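Local coordinates for protein glutathione S-transferase (PDB 4O7H) that probably catalyses the conjugation of glutathione to electrophilic substrates, as a member of the glutathione S-transferase family, at residues Tyr5-Ser10 / Glu33-Asn38; Val179-His184 / Pro214-Asp219; Glu189-Val194 / Pro198-Leu203. All coordinates share one frame; numbering follows the deposited sequence.

Overall arrangement
Along the chain, interaction 1 comes first, in the N-terminal thioredoxin-like domain. It joins the loops after the neighbouring parallel strands 3-6 and 28-31. Leu9 and Trp35 touch helix 85-119, so it sits where this domain meets the helical part. Its centre lies about 26 Å from that of interaction 2 and about 23 Å from that of interaction 3, which is on the opposite side of the chain's centre. Interactions 2 and 3, in the C-terminal part, have centres about 13 Å apart and touch. Both segments of interaction 3 fall between those of interaction 2. Trp181 packs on Tyr191, and Tyr217 OH hydrogen-bonds to Leu203 O. This ties helices 185-195 and 201-205 to the C-terminal tail.

Interaction 1: residues Tyr5-Ser10 / Glu33-Asn38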
loop_
_atom_site.group_PDB
_atom_site.type_symbol
_atom_site.label_atom_id
_atom_site.label_comp_id
_atom_site.label_asym_id
_atom_site.label_seq_id
_atom_site.Cartn_x
_atom_site.Cartn_y
_atom_site.Cartn_z
ATOM N N TYR A 5 2.400 18.512 4.489
ATOM C CA TYR A 5 3.567 18.073 5.212
ATOM C C TYR A 5 4.291 17.035 4.386
ATOM O O TYR A 5 3.698 15.988 3.980
ATOM C CB TYR A 5 3.204 17.528 6.608
ATOM C CG TYR A 5 2.702 18.581 7.573
ATOM C CD1 TYR A 5 1.359 18.939 7.607
ATOM C CD2 TYR A 5 3.583 19.255 8.395
ATOM C CE1 TYR A 5 0.892 19.917 8.454
ATOM C CE2 TYR A 5 3.137 20.242 9.237
ATOM C CZ TYR A 5 1.809 20.580 9.255
ATOM O OH TYR A 5 1.332 21.575 10.129
ATOM N N HIS A 6 5.573 17.272 4.139
ATOM C CA HIS A 6 6.315 16.412 3.228
ATOM C C HIS A 6 7.797 16.340 3.629
ATOM O O HIS A 6 8.270 17.093 4.501
ATOM C CB HIS A 6 6.198 16.934 1.785
ATOM C CG HIS A 6 7.158 18.033 1.457
ATOM N ND1 HIS A 6 8.282 17.819 0.693
ATOM C CD2 HIS A 6 7.155 19.346 1.776
ATOM C CE1 HIS A 6 8.962 18.947 0.595
ATOM N NE2 HIS A 6 8.294 19.896 1.231
ATOM N N HIS A 7 8.532 15.494 2.953
ATOM C CA HIS A 7 9.970 15.619 2.894
ATOM C C HIS A 7 10.454 15.067 1.594
ATOM O O HIS A 7 9.789 14.237 0.966
ATOM C CB HIS A 7 10.703 15.071 4.110
ATOM C CG HIS A 7 10.594 13.619 4.335
ATOM N ND1 HIS A 7 11.238 12.686 3.553
ATOM C CD2 HIS A 7 10.010 12.918 5.340
ATOM C CE1 HIS A 7 11.018 11.470 4.030
ATOM N NE2 HIS A 7 10.283 11.584 5.123
ATOM N N GLY A 8 11.606 15.542 1.163
ATOM C CA GLY A 8 12.116 15.194 -0.153
ATOM C C GLY A 8 12.461 13.741 -0.342
ATOM O O GLY A 8 12.546 13.288 -1.491
ATOM N N LEU A 9 12.677 12.977 0.728
ATOM C CA LEU A 9 13.040 11.595 0.560
ATOM C C LEU A 9 11.849 10.646 0.474
ATOM O O LEU A 9 12.016 9.465 0.382
ATOM C CB LEU A 9 13.906 11.171 1.758
ATOM C CG LEU A 9 15.244 11.910 1.800
ATOM C CD1 LEU A 9 16.060 11.291 2.920
ATOM C CD2 LEU A 9 15.981 11.743 0.487
ATOM N N SER A 10 10.641 11.180 0.532
ATOM C CA SER A 10 9.449 10.338 0.579
ATOM C C SER A 10 8.845 10.216 -0.820
ATOM O O SER A 10 8.395 11.226 -1.353
ATOM C CB SER A 10 8.393 10.999 1.472
ATOM O OG SER A 10 7.086 10.359 1.341
ATOM N N GLU A 33 10.742 16.433 9.101
ATOM C CA GLU A 33 11.738 15.386 9.147
ATOM C C GLU A 33 11.295 14.302 10.115
ATOM O O GLU A 33 11.483 14.423 11.334
ATOM C CB GLU A 33 13.092 16.009 9.565
ATOM C CG GLU A 33 13.486 17.168 8.643
ATOM C CD GLU A 33 14.880 17.757 8.941
ATOM O OE1 GLU A 33 15.227 17.946 10.122
ATOM O OE2 GLU A 33 15.615 18.052 7.970
ATOM N N THR A 34 10.680 13.238 9.585
ATOM C CA THR A 34 9.967 12.288 10.423
ATOM C C THR A 34 10.906 11.369 11.217
ATOM O O THR A 34 10.462 10.622 12.098
ATOM C CB THR A 34 8.983 11.449 9.580
ATOM O OG1 THR A 34 9.649 10.947 8.396
ATOM C CG2 THR A 34 7.840 12.333 9.108
ATOM N N TRP A 35 12.191 11.462 10.891
ATOM C CA TRP A 35 13.249 10.755 11.598
ATOM C C TRP A 35 13.597 11.461 12.905
ATOM O O TRP A 35 14.373 10.940 13.692
ATOM C CB TRP A 35 14.505 10.596 10.682
ATOM C CG TRP A 35 15.034 11.872 9.964
ATOM C CD1 TRP A 35 16.018 12.720 10.423
ATOM C CD2 TRP A 35 14.643 12.394 8.673
ATOM N NE1 TRP A 35 16.239 13.742 9.517
ATOM C CE2 TRP A 35 15.435 13.555 8.428
ATOM C CE3 TRP A 35 13.740 11.984 7.689
ATOM C CZ2 TRP A 35 15.309 14.323 7.267
ATOM C CZ3 TRP A 35 13.603 12.756 6.544
ATOM C CH2 TRP A 35 14.385 13.915 6.340
ATOM N N ILE A 36 13.019 12.643 13.131
ATOM C CA ILE A 36 13.170 13.379 14.375
ATOM C C ILE A 36 11.809 13.439 15.068
ATOM O O ILE A 36 10.882 14.114 14.586
ATOM C CB ILE A 36 13.664 14.818 14.116
ATOM C CG1 ILE A 36 15.059 14.807 13.474
ATOM C CG2 ILE A 36 13.691 15.627 15.422
ATOM C CD1 ILE A 36 15.517 16.172 12.990
ATOM N N ARG A 37 11.687 12.733 16.190
ATOM C CA ARG A 37 10.406 12.605 16.884
ATOM C C ARG A 37 9.828 13.990 17.201
ATOM O O ARG A 37 10.541 14.913 17.580
ATOM C CB ARG A 37 10.560 11.736 18.147
ATOM N N ASN A 38 8.526 14.153 16.949
ATOM C CA ASN A 38 7.838 15.432 17.135
ATOM C C ASN A 38 6.428 15.098 17.592
ATOM O O ASN A 38 5.586 14.614 16.814
ATOM C CB ASN A 38 7.822 16.233 15.839
ATOM C CG ASN A 38 6.946 17.473 15.885
ATOM O OD1 ASN A 38 6.271 17.770 16.873
ATOM N ND2 ASN A 38 6.936 18.207 14.783
#
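His7 meets Thr34 and Trp35 at the end of strands 3-6 and 28-31 of the thioredoxin-like N-terminal domain. The contact joins the two loops that leave these neighbouring parallel strands. In this family the loop after the first strand commonly leads to the glutathione site. Glu33 opens a type I turn, closed by a bond from Ile36 N to Glu33 O of 3.0 Å. Its CB packs on one face of the Trp35 indole, toward the rim. Thr34 comes next. Its OG1 approaches the edge of the His7 imidazole near the ring plane, 3.4 Å from His7 NE2. Trp35 follows and makes a T-shaped pair with His7: the edge of the indole, through CZ3, points at the face of the imidazole. Its CG sits between the backbone N and the carbonyl carbon (chi1 50°), which brings the six-membered ring back to the histidine. The planes meet at 73°, with centroids 5.0 Å apart. Leu116 and Val119 of helix 85-119 also touch Trp35. The imidazole is sandwiched: Ser10 CB lies over one face toward the rim, and Trp35 CZ3 lies 3.6 Å above the centre of the opposite face.

Interaction 2: residues Val179-His184 / Pro214-Asp219; sequences VPWEDH and PRHYAD
Asp174 OD1, from helix 161-175, is gripped by two rings at once: Trp181 NE1 and His216 NE2 both hydrogen-bond to it. The carboxylate oxygen thereby bridges two loops of the C-terminal helical part. One loop precedes helix 185-195, and the other belongs to the tail after helix 201-205. The rings themselves meet only lightly. Trp181 NE1 and His216 NE2 are 4.1 Å apart and do not bond to each other. The histidine nitrogen lies at the edge of the indole, near its plane. The two planes stand at 85°, with the imidazole centroid 5.9 Å from that of the five-membered indole ring. In His216, CG lies between the backbone N and the carbonyl carbon (chi1 71°), which turns the ring so that NE2 faces Asp174 and the indole edge.

The indole is held on both faces. Val179 CG1 sits 3.3 Å above its plane, over the centre of one face. Tyr191 stacks on the other face. The backbones fix the bases of the two rings. A short 3-10 turn carries Trp181, with His184 N bonded to Trp181 O at 3.0 Å. Two overlapping type I turns carry His216. They are closed by Tyr217 N to Pro214 O at 3.0 Å and Asp219 N to His216 O at 3.0 Å. With both ring nitrogens directed at one carboxylate oxygen, the negative charge of Asp174 probably favours a proton on His216 NE2. The pairing of these two rings thus appears to depend more on the shared acceptor than on direct packing.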
loop_
_atom_site.group_PDB
_atom_site.type_symbol
_atom_site.label_atom_id
_atom_site.label_comp_id
_atom_site.label_asym_id
_atom_site.label_seq_id
_atom_site.Cartn_x
_atom_site.Cartn_y
_atom_site.Cartn_z
ATOM N N VAL A 179 19.988 5.042 -11.601
ATOM C CA VAL A 179 19.151 4.564 -12.691
ATOM C C VAL A 179 19.975 4.318 -13.954
ATOM O O VAL A 179 20.587 5.254 -14.466
ATOM C CB VAL A 179 18.008 5.514 -13.032
ATOM C CG1 VAL A 179 17.079 4.842 -13.968
ATOM C CG2 VAL A 179 17.247 5.939 -11.782
ATOM N N PRO A 180 19.937 3.082 -14.493
ATOM C CA PRO A 180 20.658 2.744 -15.741
ATOM C C PRO A 180 19.852 3.122 -16.969
ATOM O O PRO A 180 19.368 2.272 -17.751
ATOM C CB PRO A 180 20.850 1.227 -15.593
ATOM C CG PRO A 180 19.617 0.788 -14.883
ATOM C CD PRO A 180 19.309 1.881 -13.898
ATOM N N TRP A 181 19.652 4.420 -17.135
ATOM C CA TRP A 181 18.753 4.940 -18.138
ATOM C C TRP A 181 19.081 4.438 -19.551
ATOM O O TRP A 181 18.185 4.111 -20.329
ATOM C CB TRP A 181 18.757 6.463 -18.169
ATOM C CG TRP A 181 18.167 7.144 -16.975
ATOM C CD1 TRP A 181 18.806 7.941 -16.111
ATOM C CD2 TRP A 181 16.796 7.085 -16.535
ATOM N NE1 TRP A 181 17.934 8.398 -15.143
ATOM C CE2 TRP A 181 16.690 7.907 -15.395
ATOM C CE3 TRP A 181 15.666 6.444 -17.010
ATOM C CZ2 TRP A 181 15.496 8.061 -14.690
ATOM C CZ3 TRP A 181 14.455 6.620 -16.324
ATOM C CH2 TRP A 181 14.398 7.433 -15.182
ATOM N N GLU A 182 20.357 4.407 -19.894
ATOM C CA GLU A 182 20.666 4.119 -21.292
ATOM C C GLU A 182 20.503 2.637 -21.625
ATOM O O GLU A 182 20.488 2.246 -22.796
ATOM C CB GLU A 182 22.056 4.630 -21.635
ATOM C CG GLU A 182 22.144 6.160 -21.548
ATOM C CD GLU A 182 21.470 6.908 -22.687
ATOM O OE1 GLU A 182 20.727 6.321 -23.520
ATOM O OE2 GLU A 182 21.698 8.125 -22.795
ATOM N N ASP A 183 20.349 1.800 -20.606
ATOM C CA ASP A 183 19.988 0.406 -20.872
ATOM C C ASP A 183 18.500 0.230 -21.228
ATOM O O ASP A 183 18.067 -0.867 -21.613
ATOM C CB ASP A 183 20.346 -0.483 -19.696
ATOM C CG ASP A 183 21.825 -0.650 -19.537
ATOM O OD1 ASP A 183 22.505 -0.642 -20.569
ATOM O OD2 ASP A 183 22.279 -0.799 -18.401
ATOM N N HIS A 184 17.688 1.276 -21.011
ATOM C CA HIS A 184 16.227 1.192 -21.150
ATOM C C HIS A 184 15.685 2.447 -21.824
ATOM O O HIS A 184 14.971 3.280 -21.194
ATOM C CB HIS A 184 15.626 0.982 -19.788
ATOM C CG HIS A 184 16.096 -0.275 -19.136
ATOM N ND1 HIS A 184 17.151 -0.318 -18.254
ATOM C CD2 HIS A 184 15.676 -1.544 -19.291
ATOM C CE1 HIS A 184 17.352 -1.568 -17.870
ATOM N NE2 HIS A 184 16.484 -2.331 -18.509
ATOM N N PRO A 214 23.017 14.097 -8.953
ATOM C CA PRO A 214 23.890 14.032 -10.115
ATOM C C PRO A 214 23.675 15.151 -11.081
ATOM O O PRO A 214 22.615 15.793 -11.095
ATOM C CB PRO A 214 23.550 12.690 -10.768
ATOM C CG PRO A 214 22.348 12.207 -10.122
ATOM C CD PRO A 214 22.147 12.910 -8.848
ATOM N N ARG A 215 24.680 15.380 -11.934
ATOM C CA ARG A 215 24.660 16.545 -12.789
ATOM C C ARG A 215 23.501 16.529 -13.801
ATOM O O ARG A 215 23.038 17.579 -14.189
ATOM C CB ARG A 215 26.017 16.692 -13.502
ATOM C CG ARG A 215 26.413 15.632 -14.519
ATOM C CD ARG A 215 27.855 15.872 -15.032
ATOM N NE ARG A 215 27.944 17.159 -15.702
ATOM C CZ ARG A 215 28.471 18.307 -15.214
ATOM N NH1 ARG A 215 29.053 18.403 -14.055
ATOM N NH2 ARG A 215 28.375 19.443 -15.936
ATOM N N HIS A 216 23.005 15.352 -14.182
ATOM C CA HIS A 216 21.909 15.245 -15.154
ATOM C C HIS A 216 20.522 15.295 -14.515
ATOM O O HIS A 216 19.493 15.304 -15.187
ATOM C CB HIS A 216 22.009 13.926 -15.889
ATOM C CG HIS A 216 21.658 12.764 -15.020
ATOM N ND1 HIS A 216 22.589 12.071 -14.285
ATOM C CD2 HIS A 216 20.463 12.156 -14.780
ATOM C CE1 HIS A 216 21.994 11.103 -13.617
ATOM N NE2 HIS A 216 20.700 11.144 -13.888
ATOM N N TYR A 217 20.479 15.270 -13.177
ATOM C CA TYR A 217 19.191 15.132 -12.464
ATOM C C TYR A 217 18.158 16.168 -12.869
ATOM O O TYR A 217 16.987 15.833 -13.121
ATOM C CB TYR A 217 19.461 15.176 -10.942
ATOM C CG TYR A 217 18.223 15.074 -10.096
ATOM C CD1 TYR A 217 17.552 13.861 -9.935
ATOM C CD2 TYR A 217 17.693 16.196 -9.536
ATOM C CE1 TYR A 217 16.410 13.789 -9.160
ATOM C CE2 TYR A 217 16.584 16.128 -8.744
ATOM C CZ TYR A 217 15.949 14.932 -8.571
ATOM O OH TYR A 217 14.744 14.875 -7.850
ATOM N N ALA A 218 18.544 17.436 -12.953
ATOM C CA ALA A 218 17.620 18.487 -13.355
ATOM C C ALA A 218 17.681 18.805 -14.851
ATOM O O ALA A 218 17.111 19.788 -15.284
ATOM C CB ALA A 218 17.876 19.735 -12.506
ATOM N N ASP A 219 18.363 17.998 -15.632
ATOM C CA ASP A 219 18.439 18.229 -17.086
ATOM C C ASP A 219 17.203 17.648 -17.789
ATOM O O ASP A 219 17.031 16.428 -17.825
ATOM C CB ASP A 219 19.695 17.565 -17.627
ATOM C CG ASP A 219 19.982 17.921 -19.082
ATOM O OD1 ASP A 219 19.194 18.686 -19.688
ATOM O OD2 ASP A 219 20.979 17.387 -19.633
#

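Interaction 3: residues Glu189-Val194 / Pro198-Leu203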
loop_
_atom_site.group_PDB
_atom_site.type_symbol
_atom_site.label_atom_id
_atom_site.label_comp_id
_atom_site.label_asym_id
_atom_site.label_seq_id
_atom_site.Cartn_x
_atom_site.Cartn_y
_atom_site.Cartn_z
ATOM N N GLU A 189 12.800 7.763 -22.244
ATOM C CA GLU A 189 12.002 8.748 -22.960
ATOM C C GLU A 189 10.719 9.102 -22.236
ATOM O O GLU A 189 10.327 10.235 -22.226
ATOM C CB GLU A 189 11.722 8.308 -24.402
ATOM C CG GLU A 189 12.961 8.514 -25.284
ATOM C CD GLU A 189 13.732 9.822 -24.960
ATOM O OE1 GLU A 189 13.177 10.958 -25.163
ATOM O OE2 GLU A 189 14.909 9.733 -24.456
ATOM N N TRP A 190 10.062 8.098 -21.659
ATOM C CA TRP A 190 8.852 8.318 -20.889
ATOM C C TRP A 190 9.143 9.179 -19.670
ATOM O O TRP A 190 8.414 10.132 -19.368
ATOM C CB TRP A 190 8.209 6.969 -20.508
ATOM C CG TRP A 190 7.282 7.103 -19.270
ATOM C CD1 TRP A 190 6.004 7.451 -19.259
ATOM C CD2 TRP A 190 7.647 6.871 -17.910
ATOM N NE1 TRP A 190 5.499 7.451 -17.983
ATOM C CE2 TRP A 190 6.515 7.119 -17.125
ATOM C CE3 TRP A 190 8.832 6.508 -17.290
ATOM C CZ2 TRP A 190 6.549 7.035 -15.740
ATOM C CZ3 TRP A 190 8.886 6.446 -15.927
ATOM C CH2 TRP A 190 7.742 6.687 -15.155
ATOM N N TYR A 191 10.248 8.896 -18.981
ATOM C CA TYR A 191 10.590 9.687 -17.791
ATOM C C TYR A 191 10.900 11.117 -18.175
ATOM O O TYR A 191 10.561 12.032 -17.480
ATOM C CB TYR A 191 11.734 9.065 -17.006
ATOM C CG TYR A 191 12.100 9.794 -15.721
ATOM C CD1 TYR A 191 11.312 9.680 -14.590
ATOM C CD2 TYR A 191 13.155 10.653 -15.678
ATOM C CE1 TYR A 191 11.635 10.349 -13.432
ATOM C CE2 TYR A 191 13.496 11.314 -14.527
ATOM C CZ TYR A 191 12.727 11.159 -13.394
ATOM O OH TYR A 191 13.067 11.856 -12.224
ATOM N N ALA A 192 11.576 11.314 -19.294
ATOM C CA ALA A 192 11.844 12.676 -19.757
ATOM C C ALA A 192 10.589 13.465 -19.991
ATOM O O ALA A 192 10.564 14.662 -19.730
ATOM C CB ALA A 192 12.678 12.592 -21.044
ATOM N N LEU A 193 9.553 12.799 -20.504
ATOM C CA LEU A 193 8.273 13.452 -20.675
ATOM C C LEU A 193 7.639 13.832 -19.351
ATOM O O LEU A 193 7.175 14.993 -19.182
ATOM C CB LEU A 193 7.310 12.613 -21.458
ATOM C CG LEU A 193 7.551 12.414 -22.938
ATOM C CD1 LEU A 193 6.474 11.440 -23.414
ATOM C CD2 LEU A 193 7.440 13.751 -23.630
ATOM N N VAL A 194 7.718 12.941 -18.359
ATOM C CA VAL A 194 7.100 13.298 -17.077
ATOM C C VAL A 194 7.886 14.399 -16.386
ATOM O O VAL A 194 7.304 15.338 -15.823
ATOM C CB VAL A 194 6.937 12.063 -16.151
ATOM C CG1 VAL A 194 6.356 12.509 -14.805
ATOM C CG2 VAL A 194 6.060 11.008 -16.831
ATOM N N PRO A 198 5.385 20.866 -15.675
ATOM C CA PRO A 198 5.550 21.859 -14.626
ATOM C C PRO A 198 5.329 21.289 -13.232
ATOM O O PRO A 198 5.953 21.728 -12.281
ATOM C CB PRO A 198 4.539 22.954 -14.998
ATOM C CG PRO A 198 4.254 22.755 -16.427
ATOM C CD PRO A 198 4.574 21.336 -16.832
ATOM N N SER A 199 4.476 20.253 -13.130
ATOM C CA SER A 199 4.169 19.644 -11.816
ATOM C C SER A 199 5.400 18.999 -11.234
ATOM O O SER A 199 5.500 18.817 -10.024
ATOM C CB SER A 199 3.098 18.587 -11.964
ATOM O OG SER A 199 3.520 17.617 -12.900
ATOM N N PHE A 200 6.349 18.641 -12.085
ATOM C CA PHE A 200 7.565 17.970 -11.593
ATOM C C PHE A 200 8.673 18.924 -11.140
ATOM O O PHE A 200 9.671 18.505 -10.540
ATOM C CB PHE A 200 8.141 17.041 -12.669
ATOM C CG PHE A 200 8.574 15.678 -12.146
ATOM C CD1 PHE A 200 7.629 14.718 -11.814
ATOM C CD2 PHE A 200 9.925 15.371 -12.012
ATOM C CE1 PHE A 200 8.029 13.483 -11.349
ATOM C CE2 PHE A 200 10.339 14.123 -11.533
ATOM C CZ PHE A 200 9.381 13.178 -11.231
ATOM N N ARG A 201 8.557 20.190 -11.499
ATOM C CA ARG A 201 9.672 21.133 -11.369
ATOM C C ARG A 201 10.245 21.212 -9.942
ATOM O O ARG A 201 11.466 21.170 -9.790
ATOM C CB ARG A 201 9.291 22.523 -11.879
ATOM C CG ARG A 201 10.518 23.438 -11.918
ATOM C CD ARG A 201 10.191 24.865 -12.336
ATOM N NE ARG A 201 10.452 25.059 -13.759
ATOM C CZ ARG A 201 9.555 24.929 -14.741
ATOM N NH1 ARG A 201 8.275 24.628 -14.488
ATOM N NH2 ARG A 201 9.945 25.119 -16.003
ATOM N N PRO A 202 9.433 21.303 -8.876
ATOM C CA PRO A 202 10.041 21.366 -7.544
ATOM C C PRO A 202 10.880 20.135 -7.173
ATOM O O PRO A 202 11.868 20.211 -6.477
ATOM C CB PRO A 202 8.819 21.452 -6.581
ATOM C CG PRO A 202 7.725 21.928 -7.403
ATOM C CD PRO A 202 7.965 21.429 -8.807
ATOM N N LEU A 203 10.487 18.969 -7.676
ATOM C CA LEU A 203 11.278 17.771 -7.408
ATOM C C LEU A 203 12.654 17.859 -8.039
ATOM O O LEU A 203 13.612 17.275 -7.539
ATOM C CB LEU A 203 10.597 16.512 -7.979
ATOM C CG LEU A 203 9.429 15.947 -7.201
ATOM C CD1 LEU A 203 8.330 16.955 -7.007
ATOM C CD2 LEU A 203 8.917 14.700 -7.928
#
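The tight connection of residues 196-200, between helix 185-195 and helix 201-205 in the all-helical C-terminal domain of the glutathione S-transferase fold, brings this contact together. Phe200 is the residue from the second segment that reaches over. It meets Tyr191 and Val194, which lie about one turn apart on the first helix. All three are buried.

Tyr191 approaches with its hydroxyl end. Its OH lies 3.6 Å from Phe200 CE2, and Tyr191 CE1 lies 4.2 Å from Phe200 CZ. The planes of the two rings are perpendicular, at 90°, with centroids 6.0 Å apart. Tyr191 CG is anti to the backbone N (chi1 -177°), and the phenol extends from the helix to the aromatic partner. Val194 lies by the CD1/CE1 flank of the phenyl ring, and Tyr191 OH by the CE2/CZ flank. Val194 CG1 packs 3.9 Å from Phe200 CD1. The carbonyl of the same residue also takes part: Val194 O lies 3.7 Å from Phe200 CB. Both side chain and backbone of the valine thus border the phenylalanine. The first torsion of Phe200 lies well away from a staggered value (chi1 -136°), which suggests mild strain in fitting the ring here. Leu203 CD2 covers the face turned away from Val194 and Tyr191 OH, 3.6 Å above the ring plane and toward the rim. The contact is van der Waals packing; the phenol oxygen and the Val194 carbonyl oxygen lie against ring and CB carbons, with no hydrogen bond across it.

Around it, Ser171 and Ala167 of helix 161-175 touch Tyr191 and Val194, respectively. Ser199 and Leu203 lean on Val18 of helix 11-22, so the connection sits between the C-terminal helices and the first helix of the N-terminal domain.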